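Local coordinates for protein VipE (Legionella pneumophila subsp. pneumophila str. Philadelphia 1, PDB 4QN8) that is an effector that probably acts inside host cells by an undefined mechanism, represented here by its all-helical N-terminal part, at residues N13-S18 and N26-I31; A17-G22 and S83-L88. All coordinates share one frame; numbering follows the deposited sequence.

Contact 1 (N13-S18 and N26-I31)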
ATOM      1  N   ASN A  13      -9.246 -11.507  -7.109  1.00 20.54           N
ATOM      2  CA  ASN A  13     -10.231 -12.003  -8.052  1.00 21.15           C
ATOM      3  C   ASN A  13     -11.045 -10.851  -8.634  1.00 25.80           C
ATOM      4  O   ASN A  13     -11.353 -10.827  -9.826  1.00 28.12           O
ATOM      5  CB  ASN A  13     -11.160 -13.012  -7.373  1.00 23.00           C
ATOM      6  CG  ASN A  13     -12.285 -13.449  -8.274  1.00 36.18           C
ATOM      7  OD1 ASN A  13     -12.055 -14.112  -9.291  1.00 34.71           O
ATOM      8  ND2 ASN A  13     -13.520 -13.085  -7.909  1.00 38.66           N
ATOM      9  N   THR A  14     -11.394  -9.894  -7.787  1.00 26.30           N
ATOM     10  CA  THR A  14     -12.210  -8.774  -8.225  1.00 25.93           C
ATOM     11  C   THR A  14     -11.358  -7.733  -8.971  1.00 28.37           C
ATOM     12  O   THR A  14     -11.694  -7.320 -10.081  1.00 29.19           O
ATOM     13  CB  THR A  14     -12.938  -8.139  -7.028  1.00 27.43           C
ATOM     14  OG1 THR A  14     -13.898  -9.073  -6.519  1.00 28.33           O
ATOM     15  CG2 THR A  14     -13.647  -6.843  -7.428  1.00 26.78           C
ATOM     16  N   TYR A  15     -10.231  -7.354  -8.381  1.00 23.51           N
ATOM     17  CA  TYR A  15      -9.479  -6.197  -8.855  1.00 26.31           C
ATOM     18  C   TYR A  15      -8.203  -6.493  -9.653  1.00 29.12           C
ATOM     19  O   TYR A  15      -7.636  -5.587 -10.269  1.00 29.41           O
ATOM     20  CB  TYR A  15      -9.126  -5.317  -7.659  1.00 24.41           C
ATOM     21  CG  TYR A  15     -10.311  -4.669  -6.983  1.00 22.40           C
ATOM     22  CD1 TYR A  15     -10.957  -3.591  -7.566  1.00 26.67           C
ATOM     23  CD2 TYR A  15     -10.760  -5.110  -5.739  1.00 24.00           C
ATOM     24  CE1 TYR A  15     -12.029  -2.970  -6.940  1.00 27.00           C
ATOM     25  CE2 TYR A  15     -11.837  -4.497  -5.107  1.00 27.49           C
ATOM     26  CZ  TYR A  15     -12.465  -3.430  -5.717  1.00 31.34           C
ATOM     27  OH  TYR A  15     -13.533  -2.807  -5.108  1.00 30.44           O
ATOM     28  N   GLY A  16      -7.737  -7.740  -9.636  1.00 19.91           N
ATOM     29  CA  GLY A  16      -6.411  -8.053 -10.151  1.00 26.15           C
ATOM     30  C   GLY A  16      -6.193  -7.733 -11.618  1.00 27.39           C
ATOM     31  O   GLY A  16      -5.146  -7.192 -11.999  1.00 25.68           O
ATOM     32  N   ALA A  17      -7.173  -8.067 -12.450  1.00 26.36           N
ATOM     33  CA  ALA A  17      -7.010  -7.896 -13.889  1.00 27.33           C
ATOM     34  C   ALA A  17      -6.865  -6.425 -14.269  1.00 24.72           C
ATOM     35  O   ALA A  17      -6.092  -6.088 -15.168  1.00 27.09           O
ATOM     36  CB  ALA A  17      -8.159  -8.529 -14.638  1.00 33.36           C
ATOM     37  N   SER A  18      -7.617  -5.558 -13.598  1.00 23.45           N
ATOM     38  CA  SER A  18      -7.634  -4.144 -13.978  1.00 32.49           C
ATOM     39  C   SER A  18      -6.503  -3.368 -13.325  1.00 24.87           C
ATOM     40  O   SER A  18      -6.207  -2.239 -13.728  1.00 26.92           O
ATOM     41  CB  SER A  18      -8.991  -3.486 -13.697  1.00 29.93           C
ATOM     42  OG  SER A  18      -9.262  -3.435 -12.313  1.00 32.33           O
ATOM     43  N   ASN A  26     -10.534   5.785 -12.441  1.00 19.20           N
ATOM     44  CA  ASN A  26     -10.363   6.564 -11.213  1.00 18.93           C
ATOM     45  C   ASN A  26     -11.418   6.174 -10.166  1.00 20.78           C
ATOM     46  O   ASN A  26     -11.128   6.112  -8.963  1.00 22.95           O
ATOM     47  CB  ASN A  26     -10.435   8.076 -11.495  1.00 20.95           C
ATOM     48  CG  ASN A  26      -9.168   8.617 -12.127  1.00 23.94           C
ATOM     49  OD1 ASN A  26      -8.127   7.951 -12.125  1.00 21.06           O
ATOM     50  ND2 ASN A  26      -9.247   9.841 -12.670  1.00 23.12           N
ATOM     51  N   GLU A  27     -12.644   5.921 -10.611  1.00 20.27           N
ATOM     52  CA  GLU A  27     -13.712   5.591  -9.656  1.00 24.21           C
ATOM     53  C   GLU A  27     -13.468   4.273  -8.953  1.00 24.62           C
ATOM     54  O   GLU A  27     -13.659   4.160  -7.742  1.00 24.45           O
ATOM     55  CB  GLU A  27     -15.095   5.549 -10.313  1.00 23.75           C
ATOM     56  CG  GLU A  27     -15.637   6.911 -10.693  1.00 24.16           C
ATOM     57  CD  GLU A  27     -15.007   7.419 -11.964  1.00 33.20           C
ATOM     58  OE1 GLU A  27     -15.072   8.642 -12.218  1.00 32.48           O
ATOM     59  OE2 GLU A  27     -14.452   6.579 -12.716  1.00 31.18           O
ATOM     60  N   GLU A  28     -13.085   3.255  -9.716  1.00 21.45           N
ATOM     61  CA  GLU A  28     -12.840   1.954  -9.101  1.00 23.57           C
ATOM     62  C   GLU A  28     -11.561   1.948  -8.258  1.00 25.24           C
ATOM     63  O   GLU A  28     -11.473   1.221  -7.267  1.00 25.08           O
ATOM     64  CB  GLU A  28     -12.857   0.835 -10.149  1.00 25.33           C
ATOM     65  CG  GLU A  28     -14.255   0.567 -10.702  1.00 31.48           C
ATOM     66  CD  GLU A  28     -15.261   0.217  -9.606  1.00 35.82           C
ATOM     67  OE1 GLU A  28     -15.051  -0.796  -8.899  1.00 33.77           O
ATOM     68  OE2 GLU A  28     -16.256   0.963  -9.440  1.00 29.44           O
ATOM     69  N   LEU A  29     -10.586   2.780  -8.626  1.00 18.21           N
ATOM     70  CA  LEU A  29      -9.358   2.889  -7.843  1.00 16.86           C
ATOM     71  C   LEU A  29      -9.674   3.601  -6.520  1.00 16.78           C
ATOM     72  O   LEU A  29      -9.177   3.237  -5.455  1.00 16.57           O
ATOM     73  CB  LEU A  29      -8.299   3.659  -8.642  1.00 17.11           C
ATOM     74  CG  LEU A  29      -6.879   3.711  -8.074  1.00 20.06           C
ATOM     75  CD1 LEU A  29      -6.381   2.318  -7.714  1.00 23.99           C
ATOM     76  CD2 LEU A  29      -5.924   4.363  -9.077  1.00 19.06           C
ATOM     77  N   ILE A  30     -10.537   4.598  -6.590  1.00 19.15           N
ATOM     78  CA  ILE A  30     -10.957   5.314  -5.391  1.00 17.50           C
ATOM     79  C   ILE A  30     -11.667   4.341  -4.447  1.00 18.89           C
ATOM     80  O   ILE A  30     -11.443   4.357  -3.229  1.00 22.40           O
ATOM     81  CB  ILE A  30     -11.842   6.501  -5.784  1.00 21.83           C
ATOM     82  CG1 ILE A  30     -10.952   7.660  -6.233  1.00 19.83           C
ATOM     83  CG2 ILE A  30     -12.748   6.932  -4.634  1.00 25.82           C
ATOM     84  CD1 ILE A  30     -11.696   8.743  -7.013  1.00 20.86           C
ATOM     85  N   ILE A  31     -12.508   3.478  -5.004  1.00 24.40           N
ATOM     86  CA  ILE A  31     -13.222   2.494  -4.188  1.00 18.98           C
ATOM     87  C   ILE A  31     -12.243   1.487  -3.564  1.00 24.62           C
ATOM     88  O   ILE A  31     -12.361   1.122  -2.391  1.00 22.80           O
ATOM     89  CB  ILE A  31     -14.340   1.787  -5.001  1.00 26.22           C
ATOM     90  CG1 ILE A  31     -15.467   2.784  -5.309  1.00 25.07           C
ATOM     91  CG2 ILE A  31     -14.896   0.599  -4.243  1.00 27.70           C
ATOM     92  CD1 ILE A  31     -16.519   2.271  -6.287  1.00 29.75           C
TER
HETATM   93  O   HOH W   1     -15.751  -2.244  -6.592  1.00 29.96           O
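The Tyr15 ring is the centre of this small contact, in which residues 13-18 of helix 6-20 face residues 26-31 of helix 26-32. The close part lies at its phenol end, which meets the branch methyl of Ile31: Tyr15 OH is 3.8 Å from Ile31 CG2, and the two side chains cross at about a right angle. Thr14 CG2 supports the ring from its own helix, sitting 3.7 Å above the centre of one face of the Tyr15 ring.

The other part of the contact is looser and polar. Glu28 bends at CB-CG (chi2 -57°), and its carboxylate comes obliquely to the ring, OE1 lying 4.2 Å from Tyr15 CE1. A single water joins the two groups, hydrogen-bonded to Tyr15 OH (2.7 Å) and donating to Glu28 OE1 (2.8 Å). No direct hydrogen bond links the segments, and their summed buried surface is only 110 Å². Leu29 turns away from Tyr15 to pack on helix 75-88, while Glu28 and Ile31 lie on the side that meets helix 6-20. The arrangement is that of a helix-loop-helix unit whose two consecutive helices are bridged at the protein surface.

Contact 2 (A17-G22 and S83-L88)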
ATOM      1  N   ALA A  17      -7.173  -8.067 -12.450  1.00 26.36           N
ATOM      2  CA  ALA A  17      -7.010  -7.896 -13.889  1.00 27.33           C
ATOM      3  C   ALA A  17      -6.865  -6.425 -14.269  1.00 24.72           C
ATOM      4  O   ALA A  17      -6.092  -6.088 -15.168  1.00 27.09           O
ATOM      5  CB  ALA A  17      -8.159  -8.529 -14.638  1.00 33.36           C
ATOM      6  N   SER A  18      -7.617  -5.558 -13.598  1.00 23.45           N
ATOM      7  CA  SER A  18      -7.634  -4.144 -13.978  1.00 32.49           C
ATOM      8  C   SER A  18      -6.503  -3.368 -13.325  1.00 24.87           C
ATOM      9  O   SER A  18      -6.207  -2.239 -13.728  1.00 26.92           O
ATOM     10  CB  SER A  18      -8.991  -3.486 -13.697  1.00 29.93           C
ATOM     11  OG  SER A  18      -9.262  -3.435 -12.313  1.00 32.33           O
ATOM     12  N   LEU A  19      -5.875  -3.969 -12.315  1.00 24.03           N
ATOM     13  CA  LEU A  19      -4.648  -3.411 -11.749  1.00 20.41           C
ATOM     14  C   LEU A  19      -3.455  -3.781 -12.629  1.00 24.36           C
ATOM     15  O   LEU A  19      -2.631  -2.933 -12.975  1.00 25.10           O
ATOM     16  CB  LEU A  19      -4.419  -3.943 -10.337  1.00 18.03           C
ATOM     17  CG  LEU A  19      -5.308  -3.372  -9.246  1.00 17.03           C
ATOM     18  CD1 LEU A  19      -5.058  -4.089  -7.902  1.00 18.45           C
ATOM     19  CD2 LEU A  19      -5.034  -1.871  -9.105  1.00 23.01           C
ATOM     20  N   LYS A  20      -3.365  -5.055 -12.991  1.00 22.10           N
ATOM     21  CA  LYS A  20      -2.236  -5.559 -13.771  1.00 23.59           C
ATOM     22  C   LYS A  20      -1.976  -4.808 -15.088  1.00 23.44           C
ATOM     23  O   LYS A  20      -0.823  -4.629 -15.484  1.00 25.87           O
ATOM     24  CB  LYS A  20      -2.412  -7.055 -14.049  1.00 31.34           C
ATOM     25  CG  LYS A  20      -1.315  -7.664 -14.906  1.00 36.86           C
ATOM     26  CD  LYS A  20      -1.673  -9.082 -15.328  1.00 44.80           C
ATOM     27  CE  LYS A  20      -0.714  -9.583 -16.395  1.00 49.48           C
ATOM     28  NZ  LYS A  20      -0.982 -10.997 -16.778  1.00 57.83           N
ATOM     29  N   ASN A  21      -3.037  -4.390 -15.774  1.00 21.61           N
ATOM     30  CA  ASN A  21      -2.876  -3.654 -17.025  1.00 22.44           C
ATOM     31  C   ASN A  21      -3.061  -2.148 -16.812  1.00 22.58           C
ATOM     32  O   ASN A  21      -2.978  -1.365 -17.760  1.00 23.19           O
ATOM     33  CB  ASN A  21      -3.827  -4.177 -18.113  1.00 30.84           C
ATOM     34  CG  ASN A  21      -5.292  -4.152 -17.685  1.00 31.01           C
ATOM     35  OD1 ASN A  21      -5.710  -3.306 -16.890  1.00 26.06           O
ATOM     36  ND2 ASN A  21      -6.084  -5.073 -18.230  1.00 35.55           N
ATOM     37  N   GLY A  22      -3.319  -1.759 -15.566  1.00 25.60           N
ATOM     38  CA  GLY A  22      -3.427  -0.356 -15.199  1.00 24.68           C
ATOM     39  C   GLY A  22      -4.634   0.352 -15.773  1.00 23.38           C
ATOM     40  O   GLY A  22      -4.706   1.590 -15.764  1.00 23.86           O
ATOM     41  N   SER A  83       1.510   6.278  -8.182  1.00 16.48           N
ATOM     42  CA  SER A  83       1.308   7.724  -8.301  1.00 14.10           C
ATOM     43  C   SER A  83      -0.171   8.087  -8.293  1.00 19.86           C
ATOM     44  O   SER A  83      -0.575   9.076  -7.660  1.00 19.93           O
ATOM     45  CB  SER A  83       1.945   8.263  -9.586  1.00 23.57           C
ATOM     46  OG  SER A  83       3.354   8.186  -9.518  1.00 31.53           O
ATOM     47  N   ARG A  84      -0.974   7.296  -8.996  1.00 18.70           N
ATOM     48  CA  ARG A  84      -2.409   7.516  -9.005  1.00 19.19           C
ATOM     49  C   ARG A  84      -2.989   7.331  -7.620  1.00 18.98           C
ATOM     50  O   ARG A  84      -3.844   8.104  -7.192  1.00 17.85           O
ATOM     51  CB  ARG A  84      -3.096   6.565  -9.983  1.00 16.65           C
ATOM     52  CG  ARG A  84      -2.812   6.870 -11.417  1.00 20.48           C
ATOM     53  CD  ARG A  84      -3.506   5.852 -12.281  1.00 22.01           C
ATOM     54  NE  ARG A  84      -4.957   6.056 -12.316  1.00 20.46           N
ATOM     55  CZ  ARG A  84      -5.817   5.105 -12.674  1.00 26.09           C
ATOM     56  NH1 ARG A  84      -5.367   3.895 -12.994  1.00 26.55           N
ATOM     57  NH2 ARG A  84      -7.121   5.352 -12.700  1.00 24.27           N
HETATM   58  N   MSE A  85      -2.523   6.309  -6.905  1.00 14.10           N
HETATM   59  CA  MSE A  85      -3.049   6.053  -5.577  1.00 14.50           C
HETATM   60  C   MSE A  85      -2.745   7.216  -4.646  1.00 16.31           C
HETATM   61  O   MSE A  85      -3.583   7.594  -3.819  1.00 17.12           O
HETATM   62  CB  MSE A  85      -2.489   4.742  -5.014  1.00 16.31           C
HETATM   63  CG  MSE A  85      -2.999   3.521  -5.768  1.00 16.21           C
HETATM   64 SE   MSE A  85      -2.175   1.955  -4.970  0.74 20.29          SE
HETATM   65  CE  MSE A  85      -2.987   0.573  -6.064  1.00 18.98           C
ATOM     66  N   ILE A  86      -1.565   7.798  -4.794  1.00 14.81           N
ATOM     67  CA  ILE A  86      -1.195   8.940  -3.960  1.00 15.09           C
ATOM     68  C   ILE A  86      -2.093  10.140  -4.307  1.00 21.81           C
ATOM     69  O   ILE A  86      -2.583  10.832  -3.409  1.00 20.67           O
ATOM     70  CB  ILE A  86       0.324   9.265  -4.074  1.00 16.18           C
ATOM     71  CG1 ILE A  86       1.125   8.204  -3.302  1.00 15.61           C
ATOM     72  CG2 ILE A  86       0.637  10.658  -3.547  1.00 13.94           C
ATOM     73  CD1 ILE A  86       2.556   7.981  -3.777  1.00 17.21           C
ATOM     74  N   GLU A  87      -2.341  10.368  -5.595  1.00 21.61           N
ATOM     75  CA  GLU A  87      -3.211  11.486  -6.010  1.00 21.20           C
ATOM     76  C   GLU A  87      -4.651  11.320  -5.545  1.00 22.99           C
ATOM     77  O   GLU A  87      -5.314  12.307  -5.201  1.00 24.25           O
ATOM     78  CB  GLU A  87      -3.239  11.625  -7.534  1.00 20.84           C
ATOM     79  CG  GLU A  87      -2.064  12.316  -8.173  1.00 27.45           C
ATOM     80  CD  GLU A  87      -2.111  12.176  -9.681  1.00 26.97           C
ATOM     81  OE1 GLU A  87      -2.476  11.073 -10.155  1.00 28.74           O
ATOM     82  OE2 GLU A  87      -1.799  13.156 -10.387  1.00 32.17           O
ATOM     83  N   LEU A  88      -5.140  10.079  -5.555  1.00 14.87           N
ATOM     84  CA  LEU A  88      -6.568   9.804  -5.348  1.00 16.55           C
ATOM     85  C   LEU A  88      -6.956   9.353  -3.950  1.00 19.81           C
ATOM     86  O   LEU A  88      -8.145   9.238  -3.662  1.00 21.69           O
ATOM     87  CB  LEU A  88      -7.050   8.743  -6.327  1.00 14.01           C
ATOM     88  CG  LEU A  88      -6.961   9.155  -7.791  1.00 20.50           C
ATOM     89  CD1 LEU A  88      -7.326   7.961  -8.674  1.00 22.32           C
ATOM     90  CD2 LEU A  88      -7.854  10.365  -8.111  1.00 23.68           C
TER
HETATM   91  O   HOH W   2      -2.730   3.210 -14.485  1.00 21.22           O
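This is a sparse, partly buried contact between the C-terminal end of helix 6-20 and the last turns of helix 75-88, combining one apolar touch with one water bridge. The backbones stay well apart, Leu19 CA and Met85 CA being 11.4 Å from each other, and only 86 Å² of surface is buried between the segments. What closes the distance is side-chain length. Met85, present as selenomethionine, is fully extended beyond CB and carries its terminal methyl across until CE lies 4.4 Å from Leu19 CD2. Both residues are buried: Leu19 also packs on Leu32 of helix 26-32, while Met85 reaches Leu103 and Phe107 of helix 103-114.

Helix 75-88 packs beside the helix-loop-helix unit of helices 6-20 and 26-32 in this all-helical fold, and the loop of that unit is where the polar half of the contact lies. Gly22, with positive phi (68°), takes the chain out of helix 6-20, and its N still donates to the carbonyl of Leu19. Across the contact, the CB of Arg84 is directed toward 17-22, and the chain bends at CG-CD (chi3 73°). Gly22 O lies obliquely to the guanidinium, 3.7 Å from Arg84 NH1, and a water set to one side of the pair bridges them: it donates to Gly22 O at 2.9 Å and accepts from Arg84 NH1 at 3.1 Å. The stronger hold on Arg84 comes from its other terminal nitrogen, since NH2 donates to both Asn26 OD1 and the carbonyl of Ile24. Those bonds should fix the orientation of the guanidinium and with it NH1, and Leu29 packs against the same side chain.

Overall arrangement
Both contacts use helix 6-20 and share Ala17 and Ser18, and their centres lie 8 Å apart on the same side of the chain's centre. Contact 1 is a surface pairing of neighbours in sequence, whereas contact 2 is partly buried and joins segments 61 residues apart. Each relies on a water bridge, but to a carboxylate and a phenol in the first and to a guanidinium and a backbone carbonyl in the second; only contact 2 adds a buried apolar touch. Helix 26-32, part of contact 1, also packs on helix 75-88 of contact 2, where Asn26 and Leu29 both touch Leu88, so three helices converge here.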